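Local coordinates for phosphoribosylaminoimidazole carboxylase (Bombyx mori, PDB 4JA0), which probably catalyses two steps of purine biosynthesis, pairing an aminoimidazole ribonucleotide carboxylase with a SAICAR synthetase in a single chain, at residues F176-K181 with Q394-W399; R290-D295 with M386-I391; E180-L185 with D259-T264; R169-L174 with K405-A410. All coordinates share one frame; numbering follows the deposited sequence.

Contact 1 of 4, residues F176-K181 with Q394-W399; sequences FEILEK and QDYLVW
Lys181 crosses the indole of Trp399 at about a right angle and sets its CE over one face of the six-membered ring, offset toward the rim, 3.5 Å from Trp399 CH2. Bends at chi2 (58°) and chi3 (82°) carry CD and CE toward the indole. The geometry is that of a CH-pi contact: CE of Lys181 lies 3.8 Å from the Trp399 six-ring centroid, 21° off the normal. Lys181 NZ, at 4.7 Å from that centroid, adds an off-centre cation-pi interaction and hydrogen-bonds Tyr346 OH of a second subunit. Nearer the backbone, Lys181 and Tyr396 slide past each other in opposite directions, with Lys181 CG 3.5 Å from Tyr396 CB. The Tyr396 ring passes Ile178, whose CG2 is 4.2 Å from Tyr396 CE1, and its hydroxyl hydrogen-bonds Leu261 O. Glu177 adds its CB, 4.1 Å from Trp399 CH2, while its carboxylate forms a salt bridge with Arg403. Asp395 N-caps the second helix by accepting from Leu397 N, OD2 to N 3.1 Å. No hydrogen bond joins the two segments. This is a helix-helix interface between domains: the capped start of helix 396-420 packs on helix 162-183 of the SAICAR synthetase part.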
loop_
_atom_site.group_PDB
_atom_site.type_symbol
_atom_site.label_atom_id
_atom_site.label_comp_id
_atom_site.label_asym_id
_atom_site.label_seq_id
_atom_site.Cartn_x
_atom_site.Cartn_y
_atom_site.Cartn_z
ATOM N N PHE A 176 0.451 36.617 31.477
ATOM C CA PHE A 176 -0.438 36.313 32.569
ATOM C C PHE A 176 -0.422 34.801 32.873
ATOM O O PHE A 176 -0.306 34.394 34.028
ATOM C CB PHE A 176 -1.859 36.740 32.241
ATOM C CG PHE A 176 -2.830 36.407 33.321
ATOM C CD1 PHE A 176 -3.073 37.299 34.345
ATOM C CD2 PHE A 176 -3.429 35.148 33.372
ATOM C CE1 PHE A 176 -3.948 36.962 35.360
ATOM C CE2 PHE A 176 -4.292 34.803 34.385
ATOM C CZ PHE A 176 -4.559 35.704 35.376
ATOM N N GLU A 177 -0.516 33.969 31.845
ATOM C CA GLU A 177 -0.590 32.533 32.064
ATOM C C GLU A 177 0.685 31.972 32.716
ATOM O O GLU A 177 0.620 31.146 33.639
ATOM C CB GLU A 177 -0.869 31.836 30.741
ATOM C CG GLU A 177 -2.321 31.949 30.267
ATOM C CD GLU A 177 -2.491 31.475 28.826
ATOM O OE1 GLU A 177 -1.469 31.442 28.095
ATOM O OE2 GLU A 177 -3.631 31.125 28.426
ATOM N N ILE A 178 1.835 32.474 32.274
ATOM C CA ILE A 178 3.127 32.091 32.830
ATOM C C ILE A 178 3.258 32.446 34.299
ATOM O O ILE A 178 3.601 31.602 35.116
ATOM C CB ILE A 178 4.267 32.795 32.072
ATOM C CG1 ILE A 178 4.383 32.224 30.666
ATOM C CG2 ILE A 178 5.593 32.679 32.841
ATOM C CD1 ILE A 178 5.340 32.967 29.810
ATOM N N LEU A 179 2.956 33.698 34.618
ATOM C CA LEU A 179 3.032 34.199 35.982
ATOM C C LEU A 179 1.965 33.557 36.858
ATOM O O LEU A 179 2.186 33.336 38.056
ATOM C CB LEU A 179 2.883 35.718 35.998
ATOM C CG LEU A 179 3.987 36.438 35.228
ATOM C CD1 LEU A 179 3.688 37.907 35.201
ATOM C CD2 LEU A 179 5.334 36.182 35.873
ATOM N N GLU A 180 0.818 33.254 36.253
ATOM C CA GLU A 180 -0.270 32.595 36.953
ATOM C C GLU A 180 0.258 31.265 37.438
ATOM O O GLU A 180 0.014 30.850 38.581
ATOM C CB GLU A 180 -1.480 32.394 36.027
ATOM C CG GLU A 180 -2.693 31.794 36.737
ATOM C CD GLU A 180 -3.914 31.505 35.850
ATOM O OE1 GLU A 180 -5.040 31.504 36.412
ATOM O OE2 GLU A 180 -3.772 31.280 34.622
ATOM N N LYS A 181 1.009 30.610 36.552
ATOM C CA LYS A 181 1.591 29.310 36.826
ATOM C C LYS A 181 2.661 29.418 37.925
ATOM O O LYS A 181 2.622 28.683 38.918
ATOM C CB LYS A 181 2.187 28.770 35.529
ATOM C CG LYS A 181 2.079 27.275 35.379
ATOM C CD LYS A 181 0.618 26.852 35.446
ATOM C CE LYS A 181 -0.103 27.014 34.129
ATOM N NZ LYS A 181 -1.505 26.512 34.261
ATOM N N GLN A 394 5.575 19.493 35.112
ATOM C CA GLN A 394 6.247 19.662 36.385
ATOM C C GLN A 394 7.131 20.897 36.417
ATOM O O GLN A 394 7.630 21.287 37.462
ATOM C CB GLN A 394 7.112 18.446 36.679
ATOM C CG GLN A 394 6.340 17.344 37.350
ATOM C CD GLN A 394 7.136 16.078 37.462
ATOM O OE1 GLN A 394 8.066 15.844 36.694
ATOM N NE2 GLN A 394 6.767 15.239 38.415
ATOM N N ASP A 395 7.345 21.501 35.263
ATOM C CA ASP A 395 8.275 22.598 35.175
ATOM C C ASP A 395 7.604 23.697 34.395
ATOM O O ASP A 395 7.584 23.633 33.169
ATOM C CB ASP A 395 9.526 22.144 34.437
ATOM C CG ASP A 395 10.651 23.152 34.527
ATOM O OD1 ASP A 395 11.826 22.730 34.449
ATOM O OD2 ASP A 395 10.368 24.368 34.655
ATOM N N TYR A 396 7.070 24.710 35.074
ATOM C CA TYR A 396 6.244 25.678 34.362
ATOM C C TYR A 396 7.061 26.413 33.313
ATOM O O TYR A 396 6.519 26.903 32.320
ATOM C CB TYR A 396 5.536 26.661 35.311
ATOM C CG TYR A 396 6.397 27.785 35.819
ATOM C CD1 TYR A 396 6.525 28.966 35.110
ATOM C CD2 TYR A 396 7.075 27.665 37.024
ATOM C CE1 TYR A 396 7.319 29.983 35.576
ATOM C CE2 TYR A 396 7.853 28.665 37.500
ATOM C CZ TYR A 396 7.979 29.832 36.777
ATOM O OH TYR A 396 8.770 30.854 37.261
ATOM N N LEU A 397 8.373 26.436 33.513
ATOM C CA LEU A 397 9.263 27.129 32.601
ATOM C C LEU A 397 9.366 26.444 31.248
ATOM O O LEU A 397 9.441 27.103 30.208
ATOM C CB LEU A 397 10.652 27.229 33.197
ATOM C CG LEU A 397 11.319 28.479 32.656
ATOM C CD1 LEU A 397 10.913 29.642 33.590
ATOM C CD2 LEU A 397 12.826 28.321 32.540
ATOM N N VAL A 398 9.402 25.118 31.258
ATOM C CA VAL A 398 9.400 24.381 30.009
ATOM C C VAL A 398 8.058 24.623 29.340
ATOM O O VAL A 398 7.986 24.985 28.162
ATOM C CB VAL A 398 9.619 22.885 30.254
ATOM C CG1 VAL A 398 9.269 22.088 29.014
ATOM C CG2 VAL A 398 11.051 22.642 30.627
ATOM N N TRP A 399 7.000 24.489 30.129
ATOM C CA TRP A 399 5.646 24.742 29.669
ATOM C C TRP A 399 5.483 26.164 29.102
ATOM O O TRP A 399 4.825 26.352 28.081
ATOM C CB TRP A 399 4.693 24.478 30.830
ATOM C CG TRP A 399 3.276 24.740 30.533
ATOM C CD1 TRP A 399 2.355 23.858 30.042
ATOM C CD2 TRP A 399 2.593 25.981 30.714
ATOM N NE1 TRP A 399 1.139 24.477 29.903
ATOM C CE2 TRP A 399 1.259 25.783 30.315
ATOM C CE3 TRP A 399 2.981 27.242 31.178
ATOM C CZ2 TRP A 399 0.304 26.805 30.378
ATOM C CZ3 TRP A 399 2.037 28.250 31.232
ATOM C CH2 TRP A 399 0.715 28.026 30.839
#

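Contact 2 of 4, residues R290-D295 with M386-I391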
loop_
_atom_site.group_PDB
_atom_site.type_symbol
_atom_site.label_atom_id
_atom_site.label_comp_id
_atom_site.label_asym_id
_atom_site.label_seq_id
_atom_site.Cartn_x
_atom_site.Cartn_y
_atom_site.Cartn_z
ATOM N N ARG A 290 16.911 20.548 24.151
ATOM C CA ARG A 290 17.774 21.407 24.960
ATOM C C ARG A 290 17.368 22.872 24.862
ATOM O O ARG A 290 17.434 23.599 25.848
ATOM C CB ARG A 290 19.241 21.197 24.574
ATOM C CG ARG A 290 19.782 19.890 25.130
ATOM C CD ARG A 290 21.088 19.450 24.529
ATOM N NE ARG A 290 21.509 18.192 25.147
ATOM C CZ ARG A 290 22.319 17.308 24.565
ATOM N NH1 ARG A 290 22.796 17.545 23.345
ATOM N NH2 ARG A 290 22.652 16.183 25.199
ATOM N N GLU A 291 16.912 23.282 23.683
ATOM C CA GLU A 291 16.384 24.625 23.475
ATOM C C GLU A 291 15.038 24.842 24.172
ATOM O O GLU A 291 14.666 25.973 24.503
ATOM C CB GLU A 291 16.266 24.918 21.985
ATOM C CG GLU A 291 17.610 25.214 21.343
ATOM C CD GLU A 291 17.518 25.382 19.835
ATOM O OE1 GLU A 291 16.477 25.017 19.236
ATOM O OE2 GLU A 291 18.491 25.906 19.252
ATOM N N LEU A 292 14.307 23.759 24.400
ATOM C CA LEU A 292 13.096 23.849 25.201
ATOM C C LEU A 292 13.458 23.760 26.680
ATOM O O LEU A 292 12.586 23.868 27.538
ATOM C CB LEU A 292 12.118 22.741 24.834
ATOM C CG LEU A 292 11.487 22.906 23.464
ATOM C CD1 LEU A 292 10.900 21.589 22.992
ATOM C CD2 LEU A 292 10.413 23.981 23.544
ATOM N N GLY A 293 14.740 23.539 26.965
ATOM C CA GLY A 293 15.221 23.522 28.334
ATOM C C GLY A 293 15.306 22.150 28.979
ATOM O O GLY A 293 15.200 22.041 30.193
ATOM N N LEU A 294 15.449 21.103 28.181
ATOM C CA LEU A 294 15.502 19.744 28.719
ATOM C C LEU A 294 16.934 19.220 28.893
ATOM O O LEU A 294 17.853 19.661 28.195
ATOM C CB LEU A 294 14.690 18.795 27.830
ATOM C CG LEU A 294 13.207 19.126 27.652
ATOM C CD1 LEU A 294 12.551 18.114 26.727
ATOM C CD2 LEU A 294 12.484 19.140 28.994
ATOM N N ASP A 295 17.116 18.290 29.831
ATOM C CA ASP A 295 18.392 17.613 29.996
ATOM C C ASP A 295 18.318 16.286 29.276
ATOM O O ASP A 295 17.534 15.397 29.643
ATOM C CB ASP A 295 18.706 17.364 31.468
ATOM C CG ASP A 295 18.538 18.588 32.291
ATOM O OD1 ASP A 295 18.531 19.687 31.697
ATOM O OD2 ASP A 295 18.399 18.452 33.523
ATOM N N MET A 386 6.985 16.405 22.403
ATOM C CA MET A 386 6.231 15.482 23.256
ATOM C C MET A 386 6.908 15.332 24.623
ATOM O O MET A 386 6.249 15.377 25.660
ATOM C CB MET A 386 6.107 14.101 22.605
ATOM C CG MET A 386 4.702 13.729 22.199
ATOM S SD MET A 386 3.454 13.843 23.508
ATOM C CE MET A 386 3.864 12.339 24.379
ATOM N N ALA A 387 8.226 15.145 24.613
ATOM C CA ALA A 387 9.005 15.033 25.839
ATOM C C ALA A 387 8.876 16.308 26.665
ATOM O O ALA A 387 8.698 16.261 27.893
ATOM C CB ALA A 387 10.462 14.745 25.512
ATOM N N ALA A 388 8.965 17.448 25.990
ATOM C CA ALA A 388 8.796 18.740 26.662
ATOM C C ALA A 388 7.414 18.905 27.285
ATOM O O ALA A 388 7.296 19.310 28.443
ATOM C CB ALA A 388 9.077 19.886 25.704
ATOM N N GLN A 389 6.381 18.542 26.532
ATOM C CA GLN A 389 5.013 18.667 27.010
ATOM C C GLN A 389 4.780 17.791 28.238
ATOM O O GLN A 389 4.036 18.175 29.146
ATOM C CB GLN A 389 4.018 18.322 25.890
ATOM C CG GLN A 389 3.905 19.398 24.806
ATOM C CD GLN A 389 3.218 18.922 23.521
ATOM O OE1 GLN A 389 3.052 17.722 23.283
ATOM N NE2 GLN A 389 2.838 19.872 22.677
ATOM N N ILE A 390 5.459 16.648 28.292
ATOM C CA ILE A 390 5.320 15.732 29.422
ATOM C C ILE A 390 5.996 16.301 30.675
ATOM O O ILE A 390 5.415 16.304 31.763
ATOM C CB ILE A 390 5.920 14.347 29.088
ATOM C CG1 ILE A 390 5.025 13.624 28.074
ATOM C CG2 ILE A 390 6.066 13.496 30.350
ATOM C CD1 ILE A 390 5.620 12.408 27.472
ATOM N N ILE A 391 7.229 16.770 30.497
ATOM C CA ILE A 391 8.022 17.360 31.561
ATOM C C ILE A 391 7.514 18.766 32.000
ATOM O O ILE A 391 7.699 19.203 33.160
ATOM C CB ILE A 391 9.474 17.355 31.116
ATOM C CG1 ILE A 391 9.937 15.906 31.047
ATOM C CG2 ILE A 391 10.351 18.137 32.049
ATOM C CD1 ILE A 391 11.328 15.742 30.539
#
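Leu294 overlaps segment 386-391 of helix 380-391 with both branches of its isobutyl group. CD1 of Leu294 rests on the helix backbone, 3.7 Å from Ala388 N, and also touches two alanine methyls: it lies 4.1 Å from Ala387 CB and 4.0 Å from Ala388 CB. CD2 takes the other direction, to Ile391, where the two side chains cross obliquely and Leu294 CD2 is 3.9 Å from Ile391 CG2. Trimming this residue to an alanine would probably open a gap between the 290-295 turn and the helix face formed by Ala387, Ala388 and Ile391, since both methyls that touch the helix would be gone.

Leu292 makes the second approach: its CD1 is 3.7 Å from Ala388 CB, so the small alanine receives a methyl from each of the two leucines. Gly293, at phi 95°, ends helix 279-291 in a Schellman motif, and at these angles any CB would press against the carbonyl O of Leu292. Helix 279-291 thereby gives way to strand 296-300, as part of a beta-alpha-beta crossover from strand 267-273 to its parallel neighbour. Leu294 and Ile391 both also touch His267 and Val269 of that first strand, and Ile391 reaches Val325 of the next one; Leu402 of helix 396-420 packs on Leu292 and Ala388.

Every touching residue is buried, and no hydrogen bond or charge pairs across the two segments, which implies that crossover turn and helix are held together by the fit of apolar branches, without directional bonds.

Contact 3 of 4, residues E180-L185 with D259-T264; sequences EKAWAL and DFLKPT
Leu261 sends CD1 over the Trp183 ring and beside Ala182 CB, and CD2 to the Ala182 carbonyl; of all the residues here it has the largest area buried. CD1 of Leu261 sits over the centre of the Trp183 six-membered ring, 3.7 Å from the centroid and 11° off the normal, which makes this a CH-pi contact through one methyl over the ring face. The leucine chain crosses the indole at about a right angle. The same CD1 is 4.1 Å from Ala182 CB. CD2 turns to the backbone instead, 3.5 Å from Ala182 O, a carbonyl that already accepts the hydrogen bond of Leu185 N.

Leu185, second in buried area, makes the more exposed part of the contact with Pro263. Its CB is 4.4 Å from Leu261 CD2, and beyond that it reaches toward Pro263 tip to tip, with Leu185 CD1 4.0 Å from Pro263 CG. Both of these residues are exposed, in contrast to the buried trio of Ala182, Trp183 and Leu261. Ala182 offers little beyond its methyl and carbonyl, and that smallness is consistent with the close backbone approach: Ala182 CA and Leu261 CA are 5.7 Å apart.

The Trp183 ring also meets Trp216 edge-to-face and touches Val254 and Gln257 of helix 241-257. The loop from that helix to the first strand of the parallel sheet, 267-273, packs on the C-terminal part of helix 162-183 and the residues that follow through Leu261 and Pro263, consistent with a connection between the synthetase and carboxylase parts.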
loop_
_atom_site.group_PDB
_atom_site.type_symbol
_atom_site.label_atom_id
_atom_site.label_comp_id
_atom_site.label_asym_id
_atom_site.label_seq_id
_atom_site.Cartn_x
_atom_site.Cartn_y
_atom_site.Cartn_z
ATOM N N GLU A 180 0.818 33.254 36.253
ATOM C CA GLU A 180 -0.270 32.595 36.953
ATOM C C GLU A 180 0.258 31.265 37.438
ATOM O O GLU A 180 0.014 30.850 38.581
ATOM C CB GLU A 180 -1.480 32.394 36.027
ATOM C CG GLU A 180 -2.693 31.794 36.737
ATOM C CD GLU A 180 -3.914 31.505 35.850
ATOM O OE1 GLU A 180 -5.040 31.504 36.412
ATOM O OE2 GLU A 180 -3.772 31.280 34.622
ATOM N N LYS A 181 1.009 30.610 36.552
ATOM C CA LYS A 181 1.591 29.310 36.826
ATOM C C LYS A 181 2.661 29.418 37.925
ATOM O O LYS A 181 2.622 28.683 38.918
ATOM C CB LYS A 181 2.187 28.770 35.529
ATOM C CG LYS A 181 2.079 27.275 35.379
ATOM C CD LYS A 181 0.618 26.852 35.446
ATOM C CE LYS A 181 -0.103 27.014 34.129
ATOM N NZ LYS A 181 -1.505 26.512 34.261
ATOM N N ALA A 182 3.555 30.393 37.790
ATOM C CA ALA A 182 4.597 30.629 38.780
ATOM C C ALA A 182 4.024 30.833 40.181
ATOM O O ALA A 182 4.399 30.124 41.109
ATOM C CB ALA A 182 5.452 31.825 38.377
ATOM N N TRP A 183 3.084 31.764 40.322
ATOM C CA TRP A 183 2.536 32.081 41.646
ATOM C C TRP A 183 1.817 30.924 42.331
ATOM O O TRP A 183 1.671 30.938 43.560
ATOM C CB TRP A 183 1.618 33.322 41.593
ATOM C CG TRP A 183 2.391 34.588 41.647
ATOM C CD1 TRP A 183 2.531 35.513 40.650
ATOM C CD2 TRP A 183 3.183 35.053 42.742
ATOM N NE1 TRP A 183 3.341 36.547 41.071
ATOM C CE2 TRP A 183 3.759 36.284 42.350
ATOM C CE3 TRP A 183 3.454 34.554 44.019
ATOM C CZ2 TRP A 183 4.592 37.020 43.191
ATOM C CZ3 TRP A 183 4.275 35.279 44.848
ATOM C CH2 TRP A 183 4.838 36.502 44.433
ATOM N N ALA A 184 1.381 29.931 41.559
ATOM C CA ALA A 184 0.712 28.771 42.152
ATOM C C ALA A 184 1.680 27.840 42.915
ATOM O O ALA A 184 1.245 27.008 43.709
ATOM C CB ALA A 184 -0.029 27.993 41.094
ATOM N N LEU A 185 2.982 28.010 42.695
ATOM C CA LEU A 185 3.988 27.245 43.421
ATOM C C LEU A 185 4.043 27.686 44.881
ATOM O O LEU A 185 4.370 26.902 45.775
ATOM C CB LEU A 185 5.365 27.431 42.783
ATOM C CG LEU A 185 5.494 26.857 41.375
ATOM C CD1 LEU A 185 6.901 27.044 40.831
ATOM C CD2 LEU A 185 5.114 25.392 41.411
ATOM N N ASP A 259 11.606 34.574 45.144
ATOM C CA ASP A 259 12.861 33.838 45.149
ATOM C C ASP A 259 12.606 32.338 45.076
ATOM O O ASP A 259 13.517 31.571 44.798
ATOM C CB ASP A 259 13.667 34.189 46.393
ATOM C CG ASP A 259 14.067 35.648 46.425
ATOM O OD1 ASP A 259 14.241 36.230 45.335
ATOM O OD2 ASP A 259 14.193 36.214 47.530
ATOM N N PHE A 260 11.358 31.938 45.313
ATOM C CA PHE A 260 10.944 30.540 45.227
ATOM C C PHE A 260 10.238 30.233 43.915
ATOM O O PHE A 260 9.716 29.130 43.743
ATOM C CB PHE A 260 9.969 30.197 46.346
ATOM C CG PHE A 260 10.483 30.485 47.702
ATOM C CD1 PHE A 260 11.036 29.480 48.469
ATOM C CD2 PHE A 260 10.408 31.764 48.224
ATOM C CE1 PHE A 260 11.514 29.743 49.717
ATOM C CE2 PHE A 260 10.883 32.035 49.486
ATOM C CZ PHE A 260 11.430 31.021 50.237
ATOM N N LEU A 261 10.190 31.208 43.009
ATOM C CA LEU A 261 9.380 31.072 41.799
ATOM C C LEU A 261 10.170 30.576 40.585
ATOM O O LEU A 261 9.585 30.288 39.543
ATOM C CB LEU A 261 8.634 32.375 41.477
ATOM C CG LEU A 261 7.519 32.736 42.479
ATOM C CD1 LEU A 261 6.443 33.649 41.878
ATOM C CD2 LEU A 261 6.888 31.506 43.124
ATOM N N LYS A 262 11.492 30.485 40.710
ATOM C CA LYS A 262 12.305 29.906 39.639
ATOM C C LYS A 262 13.104 28.704 40.130
ATOM O O LYS A 262 14.332 28.773 40.224
ATOM C CB LYS A 262 13.250 30.947 39.040
ATOM N N PRO A 263 12.413 27.594 40.447
ATOM C CA PRO A 263 13.113 26.427 40.989
ATOM C C PRO A 263 13.652 25.495 39.900
ATOM O O PRO A 263 13.067 25.405 38.816
ATOM C CB PRO A 263 12.013 25.717 41.781
ATOM C CG PRO A 263 10.766 26.009 41.005
ATOM C CD PRO A 263 10.959 27.359 40.344
ATOM N N THR A 264 14.755 24.808 40.198
ATOM C CA THR A 264 15.342 23.836 39.271
ATOM C C THR A 264 14.737 22.449 39.486
ATOM O O THR A 264 15.155 21.723 40.386
ATOM C CB THR A 264 16.879 23.739 39.435
#

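Contact 4 of 4, residues R169-L174 with K405-A410; sequences RKATIL and KQLDMA
Two torsions bring Lys170 and Leu407 together: Leu407 has its CG anti to the backbone N (chi1 -180°), and the Lys170 chain is bent at chi3 (-74°), which turns its CE back beside the leucine. The result is that several atoms of the lysine chain gather round one methyl as the two side chains cross at a slant. Leu407 CD1 is met by Lys170 CB at 3.5 Å and by Lys170 CE at 3.8 Å. The terminal Lys170 NZ then lies 3.7 Å from Ala410 CB, a van der Waals approach with no hydrogen bond or ion pair across the segments.

The two segments belong to an antiparallel helix pair. Their axes run at 177° to each other and come no closer than 10.9 Å, so long side chains have to span the distance. Leu407, with the largest buried area, does most of this by dividing its branches: CD1 serves Lys170, while CD2 goes to Leu174 and Ala171. Leu407 CD2 is 4.1 Å from Leu174 CD2 and 4.3 Å from Ala171 CB.

An alanine in place of Lys170 would keep the CB contact but would probably cost Leu407 CD1 its contacts with CD, CE and NZ, and Ala410 CB its contact with NZ, opening a gap between the helices there. Ala171 also touches Phe197 of strand 188-200, which ties the pair to the antiparallel sheet of the SAICAR synthetase part. The second helix faces other chains: Gln406 NE2 hydrogen-bonds Thr344 O of a second subunit, and Ala410 touches Lys305 of a third.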
loop_
_atom_site.group_PDB
_atom_site.type_symbol
_atom_site.label_atom_id
_atom_site.label_comp_id
_atom_site.label_asym_id
_atom_site.label_seq_id
_atom_site.Cartn_x
_atom_site.Cartn_y
_atom_site.Cartn_z
ATOM N N ARG A 169 -2.208 41.165 22.214
ATOM C CA ARG A 169 -3.259 40.468 22.926
ATOM C C ARG A 169 -2.739 39.120 23.294
ATOM O O ARG A 169 -2.829 38.708 24.440
ATOM C CB ARG A 169 -4.507 40.287 22.085
ATOM C CG ARG A 169 -5.651 39.581 22.815
ATOM C CD ARG A 169 -6.495 38.720 21.873
ATOM N NE ARG A 169 -6.578 39.316 20.533
ATOM C CZ ARG A 169 -6.038 38.786 19.437
ATOM N NH1 ARG A 169 -5.420 37.617 19.492
ATOM N NH2 ARG A 169 -6.143 39.408 18.276
ATOM N N LYS A 170 -2.158 38.436 22.321
ATOM C CA LYS A 170 -1.675 37.090 22.566
ATOM C C LYS A 170 -0.544 37.092 23.588
ATOM O O LYS A 170 -0.504 36.232 24.474
ATOM C CB LYS A 170 -1.255 36.416 21.258
ATOM C CG LYS A 170 -2.430 36.021 20.333
ATOM C CD LYS A 170 -1.937 35.203 19.175
ATOM C CE LYS A 170 -1.223 36.083 18.191
ATOM N NZ LYS A 170 -0.432 35.329 17.174
ATOM N N ALA A 171 0.334 38.085 23.508
ATOM C CA ALA A 171 1.451 38.168 24.442
ATOM C C ALA A 171 1.000 38.457 25.863
ATOM O O ALA A 171 1.509 37.870 26.813
ATOM C CB ALA A 171 2.442 39.236 23.997
ATOM N N THR A 172 0.026 39.343 26.000
ATOM C CA THR A 172 -0.470 39.723 27.314
ATOM C C THR A 172 -1.105 38.515 27.997
ATOM O O THR A 172 -0.827 38.239 29.164
ATOM C CB THR A 172 -1.489 40.899 27.220
ATOM O OG1 THR A 172 -0.893 42.006 26.530
ATOM C CG2 THR A 172 -1.957 41.359 28.601
ATOM N N ILE A 173 -1.938 37.783 27.274
ATOM C CA ILE A 173 -2.552 36.600 27.852
ATOM C C ILE A 173 -1.483 35.602 28.263
ATOM O O ILE A 173 -1.569 35.004 29.337
ATOM C CB ILE A 173 -3.515 35.927 26.878
ATOM C CG1 ILE A 173 -4.624 36.904 26.499
ATOM C CG2 ILE A 173 -4.090 34.670 27.486
ATOM C CD1 ILE A 173 -5.538 36.395 25.406
ATOM N N LEU A 174 -0.458 35.454 27.427
ATOM C CA LEU A 174 0.625 34.494 27.673
ATOM C C LEU A 174 1.435 34.796 28.932
ATOM O O LEU A 174 1.706 33.905 29.728
ATOM C CB LEU A 174 1.549 34.454 26.453
ATOM C CG LEU A 174 2.681 33.438 26.450
ATOM C CD1 LEU A 174 2.141 32.122 26.925
ATOM C CD2 LEU A 174 3.210 33.288 25.048
ATOM N N LYS A 405 6.810 29.357 21.967
ATOM C CA LYS A 405 7.139 28.884 20.641
ATOM C C LYS A 405 5.920 28.967 19.697
ATOM O O LYS A 405 6.050 29.340 18.528
ATOM C CB LYS A 405 7.659 27.454 20.738
ATOM C CG LYS A 405 8.129 26.867 19.420
ATOM C CD LYS A 405 7.728 25.402 19.289
ATOM C CE LYS A 405 8.071 24.889 17.908
ATOM N NZ LYS A 405 9.518 25.124 17.626
ATOM N N GLN A 406 4.734 28.659 20.222
ATOM C CA GLN A 406 3.515 28.736 19.434
ATOM C C GLN A 406 3.239 30.157 19.008
ATOM O O GLN A 406 2.874 30.409 17.856
ATOM C CB GLN A 406 2.333 28.189 20.231
ATOM C CG GLN A 406 2.456 26.689 20.449
ATOM C CD GLN A 406 1.270 26.049 21.149
ATOM O OE1 GLN A 406 0.475 26.722 21.838
ATOM N NE2 GLN A 406 1.140 24.724 20.969
ATOM N N LEU A 407 3.472 31.091 19.921
ATOM C CA LEU A 407 3.300 32.493 19.602
ATOM C C LEU A 407 4.319 32.905 18.559
ATOM O O LEU A 407 4.007 33.678 17.648
ATOM C CB LEU A 407 3.456 33.369 20.851
ATOM C CG LEU A 407 3.283 34.869 20.601
ATOM C CD1 LEU A 407 1.850 35.137 20.158
ATOM C CD2 LEU A 407 3.650 35.719 21.823
ATOM N N ASP A 408 5.542 32.390 18.689
ATOM C CA ASP A 408 6.590 32.752 17.735
ATOM C C ASP A 408 6.228 32.313 16.308
ATOM O O ASP A 408 6.407 33.066 15.341
ATOM C CB ASP A 408 7.935 32.156 18.153
ATOM C CG ASP A 408 8.498 32.798 19.408
ATOM O OD1 ASP A 408 7.895 33.789 19.866
ATOM O OD2 ASP A 408 9.542 32.325 19.930
ATOM N N MET A 409 5.699 31.099 16.201
ATOM C CA MET A 409 5.382 30.480 14.927
ATOM C C MET A 409 4.217 31.172 14.254
ATOM O O MET A 409 4.177 31.305 13.026
ATOM C CB MET A 409 5.055 28.999 15.124
ATOM C CG MET A 409 6.267 28.111 15.428
ATOM S SD MET A 409 5.892 26.362 15.306
ATOM C CE MET A 409 4.579 26.183 16.518
ATOM N N ALA A 410 3.248 31.588 15.063
ATOM C CA ALA A 410 2.081 32.279 14.533
ATOM C C ALA A 410 2.504 33.660 14.054
ATOM O O ALA A 410 2.067 34.113 12.988
ATOM C CB ALA A 410 0.989 32.363 15.580
#

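How the contacts relate
Three of the four contacts start on helix 162-183, at 169-174, 176-181 and 180-185. Going from the N terminus, contact 3 closes first, when the chain reaches 259-264 before entering the parallel sheet. Contact 2 follows in series, opening at 290-295 and closing at 386-391 within the carboxylase part. Contact 1 closes next, at 394-399, and contact 4 last, at 405-410. Contact 2 is thus nested in contact 1, and both contact 1 and contact 3 lie inside contact 4. Contacts 1 and 3 share Glu180 and Lys181, and Val398 packs against contact 2. Helix 396-420 thereby bridges the carboxylase part and the synthetase helix.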